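Local coordinates for protein PLP-Dependent L-Arginine Hydroxylase MppP (Streptomyces wadayamensis, PDB 6C9B) that oxidises L-arginine with a pyridoxal 5'-phosphate cofactor, acting as an oxidase rather than an oxygenase, in a fold shared with the aminotransferases, at residues E134-L142 with R164-L174. Residues are numbered along the deposited sequence; the frame is centred on the assembly and turned at random.
Sequences EDALHGADL and RVLAEERLRRL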
ATOM      1  N   GLU B 134      10.945  27.576   2.320  1.00 19.37           N
ATOM      2  CA  GLU B 134      12.182  26.984   2.810  1.00 18.53           C
ATOM      3  C   GLU B 134      13.032  28.003   3.550  1.00 18.80           C
ATOM      4  O   GLU B 134      13.632  27.676   4.576  1.00 22.79           O
ATOM      5  CB  GLU B 134      12.958  26.347   1.656  1.00 18.72           C
ATOM      6  CG  GLU B 134      12.319  25.101   1.175  1.00 18.30           C
ATOM      7  CD  GLU B 134      13.139  24.363   0.163  1.00 22.33           C
ATOM      8  OE1 GLU B 134      13.563  25.033  -0.818  1.00 25.76           O
ATOM      9  OE2 GLU B 134      13.341  23.137   0.364  1.00 20.59           O
ATOM     10  N   ASP B 135      13.100  29.255   3.062  1.00 17.26           N
ATOM     11  CA  ASP B 135      13.926  30.242   3.742  1.00 18.36           C
ATOM     12  C   ASP B 135      13.452  30.462   5.164  1.00 22.45           C
ATOM     13  O   ASP B 135      14.272  30.567   6.086  1.00 20.31           O
ATOM     14  CB  ASP B 135      13.905  31.558   2.990  1.00 21.25           C
ATOM     15  CG  ASP B 135      14.870  31.578   1.833  1.00 42.82           C
ATOM     16  OD1 ASP B 135      15.682  30.631   1.735  1.00 47.68           O
ATOM     17  OD2 ASP B 135      14.801  32.531   1.032  1.00 50.58           O
ATOM     18  N   ALA B 136      12.131  30.538   5.361  1.00 19.17           N
ATOM     19  CA  ALA B 136      11.586  30.704   6.707  1.00 19.30           C
ATOM     20  C   ALA B 136      11.875  29.493   7.583  1.00 21.09           C
ATOM     21  O   ALA B 136      12.235  29.636   8.763  1.00 21.96           O
ATOM     22  CB  ALA B 136      10.069  30.957   6.632  1.00 20.38           C
ATOM     23  N   LEU B 137      11.706  28.291   7.035  1.00 19.82           N
ATOM     24  CA  LEU B 137      11.883  27.070   7.817  1.00 20.14           C
ATOM     25  C   LEU B 137      13.317  26.904   8.308  1.00 22.90           C
ATOM     26  O   LEU B 137      13.562  26.525   9.461  1.00 21.38           O
ATOM     27  CB  LEU B 137      11.499  25.865   6.957  1.00 19.76           C
ATOM     28  CG  LEU B 137      11.747  24.496   7.579  1.00 23.13           C
ATOM     29  CD1 LEU B 137      10.873  24.318   8.784  1.00 27.87           C
ATOM     30  CD2 LEU B 137      11.466  23.394   6.534  1.00 24.44           C
ATOM     31  N   HIS B 138      14.281  27.119   7.425  1.00 20.10           N
ATOM     32  CA  HIS B 138      15.677  26.908   7.767  1.00 19.69           C
ATOM     33  C   HIS B 138      16.290  28.103   8.475  1.00 21.46           C
ATOM     34  O   HIS B 138      17.188  27.929   9.311  1.00 24.81           O
ATOM     35  CB  HIS B 138      16.479  26.597   6.496  1.00 21.02           C
ATOM     36  CG  HIS B 138      16.061  25.320   5.844  1.00 21.64           C
ATOM     37  ND1 HIS B 138      16.584  24.096   6.202  1.00 29.30           N
ATOM     38  CD2 HIS B 138      15.107  25.067   4.923  1.00 25.99           C
ATOM     39  CE1 HIS B 138      15.990  23.144   5.502  1.00 28.05           C
ATOM     40  NE2 HIS B 138      15.090  23.708   4.716  1.00 24.08           N
ATOM     41  N   GLY B 139      15.815  29.311   8.179  1.00 23.92           N
ATOM     42  CA  GLY B 139      16.544  30.513   8.556  1.00 22.90           C
ATOM     43  C   GLY B 139      16.116  31.135   9.864  1.00 21.96           C
ATOM     44  O   GLY B 139      16.883  31.915  10.441  1.00 21.65           O
ATOM     45  N   ALA B 140      14.915  30.817  10.363  1.00 21.44           N
ATOM     46  CA  ALA B 140      14.428  31.510  11.547  1.00 23.34           C
ATOM     47  C   ALA B 140      13.503  30.597  12.330  1.00 19.73           C
ATOM     48  O   ALA B 140      12.925  29.666  11.779  1.00 22.48           O
ATOM     49  CB  ALA B 140      13.686  32.789  11.169  1.00 25.85           C
ATOM     50  N   ASP B 141      13.365  30.887  13.624  1.00 22.12           N
ATOM     51  CA  ASP B 141      12.353  30.198  14.408  1.00 21.54           C
ATOM     52  C   ASP B 141      10.986  30.413  13.768  1.00 21.19           C
ATOM     53  O   ASP B 141      10.704  31.471  13.203  1.00 22.96           O
ATOM     54  CB  ASP B 141      12.310  30.732  15.836  1.00 23.00           C
ATOM     55  CG  ASP B 141      13.509  30.365  16.662  1.00 28.79           C
ATOM     56  OD1 ASP B 141      14.460  29.756  16.154  1.00 29.73           O
ATOM     57  OD2 ASP B 141      13.489  30.705  17.871  1.00 28.14           O
ATOM     58  N   LEU B 142      10.106  29.424  13.887  1.00 22.17           N
ATOM     59  CA  LEU B 142       8.709  29.660  13.552  1.00 22.16           C
ATOM     60  C   LEU B 142       8.058  30.589  14.569  1.00 22.59           C
ATOM     61  O   LEU B 142       8.425  30.632  15.753  1.00 24.43           O
ATOM     62  CB  LEU B 142       7.932  28.344  13.487  1.00 26.09           C
ATOM     63  CG  LEU B 142       8.495  27.329  12.499  1.00 24.99           C
ATOM     64  CD1 LEU B 142       7.649  26.034  12.508  1.00 26.77           C
ATOM     65  CD2 LEU B 142       8.582  27.918  11.092  1.00 27.72           C
ATOM     66  N   ARG B 164      17.118  20.328  -0.103  1.00 18.09           N
ATOM     67  CA  ARG B 164      17.570  21.101   1.038  1.00 18.10           C
ATOM     68  C   ARG B 164      17.458  20.263   2.297  1.00 20.85           C
ATOM     69  O   ARG B 164      16.427  19.635   2.541  1.00 20.88           O
ATOM     70  CB  ARG B 164      16.729  22.371   1.158  1.00 21.89           C
ATOM     71  CG  ARG B 164      17.377  23.493   1.942  1.00 49.08           C
ATOM     72  CD  ARG B 164      17.243  24.819   1.184  1.00 59.87           C
ATOM     73  NE  ARG B 164      17.448  25.963   2.076  1.00 46.46           N
ATOM     74  CZ  ARG B 164      16.896  27.163   1.914  1.00 51.02           C
ATOM     75  NH1 ARG B 164      16.093  27.422   0.886  1.00 61.31           N
ATOM     76  NH2 ARG B 164      17.145  28.111   2.807  1.00 45.43           N
ATOM     77  N   VAL B 165      18.497  20.292   3.121  1.00 20.44           N
ATOM     78  CA  VAL B 165      18.581  19.443   4.306  1.00 17.51           C
ATOM     79  C   VAL B 165      18.372  20.304   5.542  1.00 20.21           C
ATOM     80  O   VAL B 165      19.074  21.303   5.738  1.00 21.98           O
ATOM     81  CB  VAL B 165      19.941  18.736   4.386  1.00 23.54           C
ATOM     82  CG1 VAL B 165      20.083  17.964   5.680  1.00 22.96           C
ATOM     83  CG2 VAL B 165      20.126  17.809   3.205  1.00 24.54           C
ATOM     84  N   LEU B 166      17.482  19.861   6.421  1.00 17.28           N
ATOM     85  CA  LEU B 166      17.292  20.535   7.697  1.00 18.53           C
ATOM     86  C   LEU B 166      18.477  20.199   8.590  1.00 22.11           C
ATOM     87  O   LEU B 166      18.665  19.040   8.974  1.00 22.28           O
ATOM     88  CB  LEU B 166      15.973  20.094   8.320  1.00 20.22           C
ATOM     89  CG  LEU B 166      15.480  20.873   9.522  1.00 25.42           C
ATOM     90  CD1 LEU B 166      15.011  22.253   9.091  1.00 27.51           C
ATOM     91  CD2 LEU B 166      14.354  20.085  10.184  1.00 32.20           C
ATOM     92  N   ALA B 167      19.299  21.202   8.881  1.00 21.57           N
ATOM     93  CA  ALA B 167      20.506  21.011   9.674  1.00 24.09           C
ATOM     94  C   ALA B 167      20.152  20.710  11.134  1.00 21.81           C
ATOM     95  O   ALA B 167      19.072  21.055  11.629  1.00 23.11           O
ATOM     96  CB  ALA B 167      21.379  22.249   9.598  1.00 25.98           C
ATOM     97  N   GLU B 168      21.094  20.056  11.815  1.00 24.18           N
ATOM     98  CA  GLU B 168      20.851  19.549  13.161  1.00 26.88           C
ATOM     99  C   GLU B 168      20.450  20.670  14.096  1.00 24.00           C
ATOM    100  O   GLU B 168      19.553  20.504  14.924  1.00 24.13           O
ATOM    101  CB  GLU B 168      22.097  18.826  13.684  1.00 24.11           C
ATOM    102  CG  GLU B 168      21.924  18.239  15.092  1.00 26.29           C
ATOM    103  CD  GLU B 168      23.040  17.321  15.536  1.00 34.46           C
ATOM    104  OE1 GLU B 168      22.969  16.878  16.708  1.00 38.36           O
ATOM    105  OE2 GLU B 168      23.977  17.048  14.745  1.00 32.69           O
ATOM    106  N   GLU B 169      21.107  21.821  13.982  1.00 22.74           N
ATOM    107  CA  GLU B 169      20.805  22.901  14.910  1.00 26.10           C
ATOM    108  C   GLU B 169      19.395  23.435  14.688  1.00 22.55           C
ATOM    109  O   GLU B 169      18.726  23.834  15.645  1.00 25.16           O
ATOM    110  CB  GLU B 169      21.859  24.009  14.775  1.00 35.54           C
ATOM    111  CG  GLU B 169      21.982  24.625  13.365  1.00 77.22           C
ATOM    112  CD  GLU B 169      22.995  23.942  12.405  1.00 78.98           C
ATOM    113  OE1 GLU B 169      23.404  22.763  12.609  1.00 45.69           O
ATOM    114  OE2 GLU B 169      23.369  24.613  11.410  1.00 59.56           O
ATOM    115  N   ARG B 170      18.913  23.417  13.449  1.00 21.56           N
ATOM    116  CA  ARG B 170      17.544  23.868  13.205  1.00 23.51           C
ATOM    117  C   ARG B 170      16.531  22.795  13.569  1.00 21.16           C
ATOM    118  O   ARG B 170      15.476  23.109  14.131  1.00 22.32           O
ATOM    119  CB  ARG B 170      17.380  24.291  11.747  1.00 24.22           C
ATOM    120  CG  ARG B 170      15.962  24.724  11.352  1.00 24.63           C
ATOM    121  CD  ARG B 170      15.388  25.848  12.210  1.00 25.14           C
ATOM    122  NE  ARG B 170      16.164  27.087  12.124  1.00 26.01           N
ATOM    123  CZ  ARG B 170      16.050  28.104  12.982  1.00 25.00           C
ATOM    124  NH1 ARG B 170      15.191  28.048  13.989  1.00 26.40           N
ATOM    125  NH2 ARG B 170      16.792  29.183  12.828  1.00 29.95           N
ATOM    126  N   LEU B 171      16.829  21.517  13.288  1.00 19.63           N
ATOM    127  CA  LEU B 171      15.945  20.463  13.788  1.00 20.74           C
ATOM    128  C   LEU B 171      15.805  20.573  15.291  1.00 20.11           C
ATOM    129  O   LEU B 171      14.693  20.474  15.830  1.00 20.85           O
ATOM    130  CB  LEU B 171      16.467  19.075  13.416  1.00 21.63           C
ATOM    131  CG  LEU B 171      15.581  17.914  13.911  1.00 19.51           C
ATOM    132  CD1 LEU B 171      14.189  17.932  13.286  1.00 20.80           C
ATOM    133  CD2 LEU B 171      16.216  16.534  13.647  1.00 18.38           C
ATOM    134  N   ARG B 172      16.918  20.805  15.980  1.00 19.32           N
ATOM    135  CA  ARG B 172      16.873  20.904  17.437  1.00 21.82           C
ATOM    136  C   ARG B 172      15.972  22.046  17.866  1.00 20.90           C
ATOM    137  O   ARG B 172      15.104  21.881  18.733  1.00 24.34           O
ATOM    138  CB  ARG B 172      18.292  21.087  18.002  1.00 26.16           C
ATOM    139  CG  ARG B 172      18.317  21.308  19.513  1.00 28.94           C
ATOM    140  CD  ARG B 172      19.758  21.378  20.036  1.00 36.56           C
ATOM    141  NE  ARG B 172      20.459  20.131  19.736  1.00 77.60           N
ATOM    142  CZ  ARG B 172      21.441  19.984  18.845  1.00 79.92           C
ATOM    143  NH1 ARG B 172      21.965  18.777  18.661  1.00 61.82           N
ATOM    144  NH2 ARG B 172      21.919  21.018  18.155  1.00 71.12           N
ATOM    145  N   ARG B 173      16.153  23.221  17.257  1.00 22.21           N
ATOM    146  CA  ARG B 173      15.335  24.367  17.637  1.00 20.19           C
ATOM    147  C   ARG B 173      13.862  24.137  17.309  1.00 18.34           C
ATOM    148  O   ARG B 173      12.975  24.481  18.102  1.00 22.45           O
ATOM    149  CB  ARG B 173      15.843  25.631  16.951  1.00 25.00           C
ATOM    150  CG  ARG B 173      15.064  26.875  17.344  1.00 41.73           C
ATOM    151  CD  ARG B 173      15.256  27.216  18.842  1.00 53.66           C
ATOM    152  NE  ARG B 173      14.200  28.093  19.340  1.00 65.66           N
ATOM    153  CZ  ARG B 173      13.647  28.025  20.552  1.00 71.88           C
ATOM    154  NH1 ARG B 173      14.026  27.103  21.439  1.00 50.54           N
ATOM    155  NH2 ARG B 173      12.692  28.888  20.874  1.00 76.79           N
ATOM    156  N   LEU B 174      13.578  23.557  16.148  1.00 18.63           N
ATOM    157  CA  LEU B 174      12.191  23.292  15.773  1.00 17.35           C
ATOM    158  C   LEU B 174      11.543  22.296  16.736  1.00 19.87           C
ATOM    159  O   LEU B 174      10.389  22.461  17.137  1.00 20.36           O
ATOM    160  CB  LEU B 174      12.168  22.766  14.340  1.00 20.39           C
ATOM    161  CG  LEU B 174      10.824  22.551  13.669  1.00 34.01           C
ATOM    162  CD1 LEU B 174      10.019  23.838  13.603  1.00 31.05           C
ATOM    163  CD2 LEU B 174      11.068  22.038  12.250  1.00 31.94           C
TER
HETATM  164  O   HOH W   1      16.075  25.943  -1.487  1.00 42.75           O
HETATM  165  O   HOH W   2      18.673  23.922   7.972  1.00 26.46           O
HETATM  166  O   HOH W   3      19.228  28.833  11.369  1.00 41.94           O
HETATM  167  O   HOH W   4      16.816  31.666  14.535  1.00 41.37           O
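The imidazole of His138 takes Arg164 CG over one face, 3.9 Å from the ring centroid in a CH-pi contact, and Leu137 CG over the other; Leu166 N and a water lie at its edge. This water, bound to ND1, also accepts from Ala167 N, the N-cap of helix 168-181. In this PLP-dependent aminotransferase fold, the contact joins helix 134-139 to helix 168-181 and the loop leading into it, segments 134-139 and 168-174 crossing at 86°, and illustrates how arginines can tie a helix end to its neighbour. The Arg164 guanidinium lies 17° from the imidazole plane and takes Asp135 OD1 at the guanidinium edge, NH2 giving the straighter bond (3.1 Å) and NH1 a weak one. Glu134 OE1 reaches Arg164 NH1 through a second water, while OE2 is held by Thr162 and Asn159. Toward the sheet, Leu137, Leu142, Leu166 and Leu174 pack onto strand 152-156. Bent at chi2 and chi3, Arg170 folds over the C-terminal end of helix 134-139, Ala140 C against one guanidinium face and NE bonded to His138 O. Asp141 bridges two arginines: OD1 accepts from Arg170 NH1 at 2.9 Å through its anti lone pair, and OD2 receives Arg173, whose NH1 also pairs with Glu176, through NE at 3.1 Å from above the carboxylate plane.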